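Vibralactone Cyclase (Boreostereum vibrans, PDB 6KD0) catalyses the cyclization that forms the fused bicyclic beta-lactone of vibralactone, probably through an alpha/beta-hydrolase-type active site. Local coordinates at residues L316-K321 against K325-T330; R81-T86 against M113-L118. All coordinates share one frame; numbering follows the deposited sequence.

Interaction 1. Residues L316-K321 against K325-T330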
loop_
_atom_site.group_PDB
_atom_site.type_symbol
_atom_site.label_atom_id
_atom_site.label_comp_id
_atom_site.label_asym_id
_atom_site.label_seq_id
_atom_site.Cartn_x
_atom_site.Cartn_y
_atom_site.Cartn_z
ATOM N N LEU A 316 9.311 3.306 -9.756
ATOM C CA LEU A 316 9.907 4.165 -10.762
ATOM C C LEU A 316 11.170 3.582 -11.374
ATOM O O LEU A 316 11.552 4.001 -12.471
ATOM C CB LEU A 316 10.214 5.535 -10.157
ATOM C CG LEU A 316 9.026 6.499 -10.225
ATOM C CD1 LEU A 316 7.932 6.162 -9.174
ATOM C CD2 LEU A 316 9.492 7.921 -10.094
ATOM N N PHE A 317 11.819 2.625 -10.710
ATOM C CA PHE A 317 13.085 2.084 -11.194
ATOM C C PHE A 317 13.083 0.565 -11.101
ATOM O O PHE A 317 14.044 -0.041 -10.639
ATOM C CB PHE A 317 14.246 2.677 -10.402
ATOM C CG PHE A 317 14.271 4.178 -10.405
ATOM C CD1 PHE A 317 14.758 4.867 -11.498
ATOM C CD2 PHE A 317 13.782 4.903 -9.326
ATOM C CE1 PHE A 317 14.776 6.255 -11.522
ATOM C CE2 PHE A 317 13.798 6.298 -9.335
ATOM C CZ PHE A 317 14.293 6.976 -10.438
ATOM N N ARG A 318 11.999 -0.077 -11.548
ATOM C CA ARG A 318 11.867 -1.520 -11.359
ATOM C C ARG A 318 13.005 -2.303 -12.011
ATOM O O ARG A 318 13.300 -3.423 -11.580
ATOM C CB ARG A 318 10.518 -2.010 -11.899
ATOM C CG ARG A 318 10.215 -3.492 -11.579
ATOM C CD ARG A 318 10.134 -3.717 -10.060
ATOM N NE ARG A 318 8.914 -3.074 -9.567
ATOM C CZ ARG A 318 7.722 -3.665 -9.536
ATOM N NH1 ARG A 318 7.596 -4.936 -9.918
ATOM N NH2 ARG A 318 6.649 -2.992 -9.120
ATOM N N SER A 319 13.679 -1.734 -13.011
ATOM C CA SER A 319 14.742 -2.484 -13.674
ATOM C C SER A 319 15.979 -2.619 -12.791
ATOM O O SER A 319 16.838 -3.461 -13.076
ATOM C CB SER A 319 15.095 -1.835 -15.012
ATOM O OG SER A 319 15.634 -0.540 -14.815
ATOM N N MET A 320 16.084 -1.831 -11.722
ATOM C CA MET A 320 17.139 -2.043 -10.740
ATOM C C MET A 320 17.009 -3.437 -10.151
ATOM O O MET A 320 15.899 -3.908 -9.883
ATOM C CB MET A 320 17.056 -1.014 -9.608
ATOM C CG MET A 320 17.558 0.377 -9.922
ATOM S SD MET A 320 17.314 1.457 -8.498
ATOM C CE MET A 320 18.613 0.912 -7.392
ATOM N N LYS A 321 18.148 -4.109 -9.961
ATOM C CA LYS A 321 18.127 -5.392 -9.261
ATOM C C LYS A 321 17.564 -5.233 -7.852
ATOM O O LYS A 321 16.814 -6.094 -7.371
ATOM C CB LYS A 321 19.533 -5.994 -9.221
ATOM C CG LYS A 321 20.079 -6.356 -10.597
ATOM C CD LYS A 321 21.607 -6.313 -10.642
ATOM C CE LYS A 321 22.213 -5.078 -9.952
ATOM N NZ LYS A 321 21.783 -3.778 -10.532
ATOM N N LYS A 325 14.270 -6.963 -6.131
ATOM C CA LYS A 325 14.311 -7.666 -4.852
ATOM C C LYS A 325 13.205 -7.162 -3.936
ATOM O O LYS A 325 12.578 -7.948 -3.214
ATOM C CB LYS A 325 15.683 -7.502 -4.202
ATOM C CG LYS A 325 15.868 -8.372 -2.975
ATOM C CD LYS A 325 17.312 -8.370 -2.488
ATOM C CE LYS A 325 17.452 -9.058 -1.125
ATOM N NZ LYS A 325 17.930 -8.101 -0.077
ATOM N N PHE A 326 12.956 -5.851 -3.961
ATOM C CA PHE A 326 11.838 -5.282 -3.212
ATOM C C PHE A 326 10.513 -5.938 -3.606
ATOM O O PHE A 326 9.702 -6.306 -2.746
ATOM C CB PHE A 326 11.792 -3.762 -3.433
ATOM C CG PHE A 326 10.859 -3.025 -2.483
ATOM C CD1 PHE A 326 9.484 -3.014 -2.692
ATOM C CD2 PHE A 326 11.368 -2.334 -1.393
ATOM C CE1 PHE A 326 8.622 -2.329 -1.807
ATOM C CE2 PHE A 326 10.525 -1.647 -0.514
ATOM C CZ PHE A 326 9.157 -1.648 -0.726
ATOM N N GLN A 327 10.273 -6.105 -4.907
ATOM C CA GLN A 327 9.016 -6.751 -5.300
ATOM C C GLN A 327 8.997 -8.225 -4.896
ATOM O O GLN A 327 7.957 -8.741 -4.451
ATOM C CB GLN A 327 8.748 -6.601 -6.794
ATOM C CG GLN A 327 7.372 -7.136 -7.204
ATOM C CD GLN A 327 6.208 -6.364 -6.575
ATOM O OE1 GLN A 327 6.379 -5.260 -6.049
ATOM N NE2 GLN A 327 5.019 -6.938 -6.649
ATOM N N GLU A 328 10.142 -8.909 -5.013
ATOM C CA GLU A 328 10.225 -10.309 -4.600
ATOM C C GLU A 328 9.950 -10.462 -3.111
ATOM O O GLU A 328 9.264 -11.399 -2.692
ATOM C CB GLU A 328 11.601 -10.886 -4.939
ATOM C CG GLU A 328 11.851 -11.090 -6.429
ATOM C CD GLU A 328 13.330 -11.336 -6.738
ATOM O OE1 GLU A 328 14.100 -11.598 -5.784
ATOM O OE2 GLU A 328 13.722 -11.260 -7.927
ATOM N N GLU A 329 10.474 -9.547 -2.296
ATOM C CA GLU A 329 10.231 -9.605 -0.858
ATOM C C GLU A 329 8.801 -9.199 -0.506
ATOM O O GLU A 329 8.250 -9.696 0.486
ATOM C CB GLU A 329 11.239 -8.733 -0.120
ATOM C CG GLU A 329 11.073 -8.791 1.401
ATOM C CD GLU A 329 12.364 -8.502 2.147
ATOM O OE1 GLU A 329 12.446 -8.855 3.351
ATOM O OE2 GLU A 329 13.287 -7.911 1.533
ATOM N N THR A 330 8.186 -8.310 -1.298
ATOM C CA THR A 330 6.749 -8.064 -1.169
ATOM C C THR A 330 5.979 -9.367 -1.320
ATOM O O THR A 330 5.113 -9.710 -0.496
ATOM C CB THR A 330 6.274 -7.057 -2.232
ATOM O OG1 THR A 330 6.896 -5.782 -2.020
ATOM C CG2 THR A 330 4.746 -6.894 -2.179
#
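R318 and Q327 both send CG anti to the backbone N, with chi1 at -173° in R318, and both chains then bend, R318 at chi2 and chi3 and Q327 at chi2 (64°). The bends bring one face of the R318 guanidinium against the start of the Q327 side chain. The setting is a short turn between two helices of the alpha/beta hydrolase fold. Short helix 313-316 ends, a type I beta turn runs from F317 to M320, and helix 321-338 begins with M320 at its N-cap position. The turn is closed by M320 N bonding to F317 O at 2.9 Å.

R318 NH1 does the touching. It lies 3.5 Å from Q327 CG and 3.7 Å from Q327 CB, which sits over one face of the guanidinium. The amide of Q327 is nearly parallel to the guanidinium, with the planes 9° apart. Q327 OE1 stays 3.8 Å from R318 NH2, so this is van der Waals contact. The polar grip on R318 comes from elsewhere: NE bonds to H314 O and NH2 forms a salt bridge with D117. Together these fix the rotation of the guanidinium, and the R318 side chain also touches L50, F53 and L54 of helix 35-54.

The backbone link is the i to i+4 bond of the first helical turn, from K325 N to K321 O at 3.0 Å. K325 CB also rests 3.6 Å from K321 O. Both lysine chains then lead away from the contact.

Next to K325, F326 packs against M276 and C278 of strand 273-278, which seats the helix on the sheet. F326 O accepts two bonds from T330, from N and from OG1 (each 2.9 Å), reaching it from opposite faces of the carbonyl plane.

Interaction 2. Residues R81-T86 against M113-L118; sequences RTYIPT and MDDYDL
Y83 on strand 76-85 and L118 in the first turn of helix 115-125 bring their CA atoms to 6.9 Å, the nearest CA pair across the two segments. D115 opens that helix, and its CG lies anti to the backbone N (chi1 -168°), which swings the carboxylate toward the strand. D115 OD1 accepts two bonds. Y83 OH donates to it at 2.6 Å, on the anti side and close to the carboxylate plane. R81 NH1 forms a salt bridge with it at 2.9 Å. That donor comes from above the carboxylate plane, while OD1 stays at the edge of the guanidinium. Over one face of the Y83 ring, L118 CB sits 3.7 Å from the centroid and 4° off the normal, a CH-pi contact. L118 CD1 adds an apolar contact to Y83 CE1 at 3.8 Å. Hydroxyl and ring are therefore both held.

R119 pairs with D115 OD2 and D68 with R81 NE, so the charges form a wider network. Strand 76-85 runs between strands 64-73 and 128-132. Helix 115-125 is the crossover of a beta-alpha-beta unit from strand 97-101 to strand 128-132, where L118 also rests on S131.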
loop_
_atom_site.group_PDB
_atom_site.type_symbol
_atom_site.label_atom_id
_atom_site.label_comp_id
_atom_site.label_asym_id
_atom_site.label_seq_id
_atom_site.Cartn_x
_atom_site.Cartn_y
_atom_site.Cartn_z
ATOM N N ARG A 81 -11.344 -4.352 -9.968
ATOM C CA ARG A 81 -10.825 -5.392 -10.843
ATOM C C ARG A 81 -10.368 -6.579 -10.010
ATOM O O ARG A 81 -9.702 -6.410 -8.980
ATOM C CB ARG A 81 -9.675 -4.870 -11.705
ATOM C CG ARG A 81 -8.921 -5.975 -12.457
ATOM C CD ARG A 81 -8.050 -5.387 -13.576
ATOM N NE ARG A 81 -8.849 -5.027 -14.739
ATOM C CZ ARG A 81 -8.359 -4.768 -15.946
ATOM N NH1 ARG A 81 -7.053 -4.823 -16.169
ATOM N NH2 ARG A 81 -9.185 -4.457 -16.932
ATOM N N THR A 82 -10.705 -7.786 -10.473
ATOM C CA THR A 82 -10.302 -9.026 -9.832
ATOM C C THR A 82 -9.415 -9.813 -10.788
ATOM O O THR A 82 -9.619 -9.800 -12.013
ATOM C CB THR A 82 -11.516 -9.872 -9.395
ATOM O OG1 THR A 82 -12.258 -10.297 -10.549
ATOM C CG2 THR A 82 -12.433 -9.066 -8.488
ATOM N N TYR A 83 -8.436 -10.489 -10.198
ATOM C CA TYR A 83 -7.362 -11.209 -10.865
ATOM C C TYR A 83 -7.470 -12.639 -10.361
ATOM O O TYR A 83 -7.220 -12.897 -9.175
ATOM C CB TYR A 83 -5.987 -10.611 -10.524
ATOM C CG TYR A 83 -5.831 -9.138 -10.846
ATOM C CD1 TYR A 83 -6.410 -8.163 -10.028
ATOM C CD2 TYR A 83 -5.103 -8.716 -11.953
ATOM C CE1 TYR A 83 -6.284 -6.822 -10.323
ATOM C CE2 TYR A 83 -4.968 -7.364 -12.255
ATOM C CZ TYR A 83 -5.564 -6.425 -11.429
ATOM O OH TYR A 83 -5.449 -5.081 -11.724
ATOM N N ILE A 84 -7.848 -13.560 -11.243
ATOM C CA ILE A 84 -8.317 -14.886 -10.869
ATOM C C ILE A 84 -7.397 -15.907 -11.522
ATOM O O ILE A 84 -7.269 -15.909 -12.747
ATOM C CB ILE A 84 -9.771 -15.104 -11.317
ATOM C CG1 ILE A 84 -10.648 -13.965 -10.784
ATOM C CG2 ILE A 84 -10.249 -16.506 -10.920
ATOM C CD1 ILE A 84 -11.913 -13.713 -11.577
ATOM N N PRO A 85 -6.723 -16.774 -10.753
ATOM C CA PRO A 85 -5.892 -17.820 -11.366
ATOM C C PRO A 85 -6.750 -18.857 -12.063
ATOM O O PRO A 85 -7.810 -19.247 -11.566
ATOM C CB PRO A 85 -5.143 -18.443 -10.182
ATOM C CG PRO A 85 -5.854 -18.013 -8.958
ATOM C CD PRO A 85 -6.700 -16.809 -9.282
ATOM N N THR A 86 -6.269 -19.314 -13.223
ATOM C CA THR A 86 -7.006 -20.279 -14.027
ATOM C C THR A 86 -6.083 -21.342 -14.597
ATOM O O THR A 86 -6.329 -21.840 -15.696
ATOM C CB THR A 86 -7.758 -19.616 -15.186
ATOM O OG1 THR A 86 -6.823 -19.018 -16.094
ATOM C CG2 THR A 86 -8.735 -18.577 -14.701
ATOM N N MET A 113 -1.922 1.138 -12.001
ATOM C CA MET A 113 -0.630 1.180 -11.325
ATOM C C MET A 113 -0.079 -0.209 -11.049
ATOM O O MET A 113 1.115 -0.468 -11.251
ATOM C CB MET A 113 -0.761 1.942 -10.017
ATOM C CG MET A 113 -0.922 3.438 -10.222
ATOM S SD MET A 113 -1.373 4.188 -8.654
ATOM C CE MET A 113 -0.594 5.794 -8.806
ATOM N N ASP A 114 -0.925 -1.115 -10.570
ATOM C CA ASP A 114 -0.394 -2.392 -10.116
ATOM C C ASP A 114 -0.928 -3.529 -10.957
ATOM O O ASP A 114 -0.737 -4.704 -10.600
ATOM C CB ASP A 114 -0.701 -2.601 -8.629
ATOM C CG ASP A 114 -0.241 -1.425 -7.788
ATOM O OD1 ASP A 114 0.994 -1.247 -7.641
ATOM O OD2 ASP A 114 -1.104 -0.658 -7.301
ATOM N N ASP A 115 -1.555 -3.202 -12.089
ATOM C CA ASP A 115 -2.251 -4.229 -12.859
ATOM C C ASP A 115 -1.325 -5.396 -13.218
ATOM O O ASP A 115 -1.616 -6.560 -12.902
ATOM C CB ASP A 115 -2.853 -3.587 -14.108
ATOM C CG ASP A 115 -3.821 -4.493 -14.826
ATOM O OD1 ASP A 115 -4.866 -4.850 -14.244
ATOM O OD2 ASP A 115 -3.539 -4.828 -15.991
ATOM N N TYR A 116 -0.186 -5.105 -13.844
ATOM C CA TYR A 116 0.720 -6.191 -14.217
ATOM C C TYR A 116 1.235 -6.921 -12.986
ATOM O O TYR A 116 1.252 -8.162 -12.959
ATOM C CB TYR A 116 1.881 -5.662 -15.062
ATOM C CG TYR A 116 1.504 -5.409 -16.512
ATOM C CD1 TYR A 116 0.174 -5.225 -16.889
ATOM C CD2 TYR A 116 2.475 -5.332 -17.495
ATOM C CE1 TYR A 116 -0.176 -4.983 -18.214
ATOM C CE2 TYR A 116 2.141 -5.101 -18.816
ATOM C CZ TYR A 116 0.821 -4.927 -19.171
ATOM O OH TYR A 116 0.503 -4.689 -20.477
ATOM N N ASP A 117 1.596 -6.178 -11.929
ATOM C CA ASP A 117 2.118 -6.846 -10.742
ATOM C C ASP A 117 1.097 -7.845 -10.211
ATOM O O ASP A 117 1.447 -8.980 -9.874
ATOM C CB ASP A 117 2.476 -5.824 -9.664
ATOM C CG ASP A 117 3.891 -5.276 -9.811
ATOM O OD1 ASP A 117 4.809 -6.064 -10.097
ATOM O OD2 ASP A 117 4.090 -4.052 -9.644
ATOM N N LEU A 118 -0.189 -7.465 -10.209
ATOM C CA LEU A 118 -1.199 -8.356 -9.640
ATOM C C LEU A 118 -1.495 -9.532 -10.575
ATOM O O LEU A 118 -1.739 -10.646 -10.088
ATOM C CB LEU A 118 -2.478 -7.581 -9.304
ATOM C CG LEU A 118 -2.327 -6.585 -8.134
ATOM C CD1 LEU A 118 -3.612 -5.802 -7.888
ATOM C CD2 LEU A 118 -1.884 -7.287 -6.837
#

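Overall arrangement
The centres of interactions 1 and 2 are 18 Å apart, but they touch through D117. D117 OD2 forms a salt bridge with R318 NH2 at 2.8 Å, and D117 OD1 packs 3.6 Å from Q327 NE2. D115 and D117, in the same helical turn, thus serve different partners: D115 faces strand 76-85 and D117 faces R318 and Q327. The bridge joins the start of helix 115-125 to the approach to helix 321-338. S177, H311 and D281 are placed as a probable Ser-His-Asp triad, as in this family. Neither contact includes them, but H311 shortly precedes segment 316-321 in the chain.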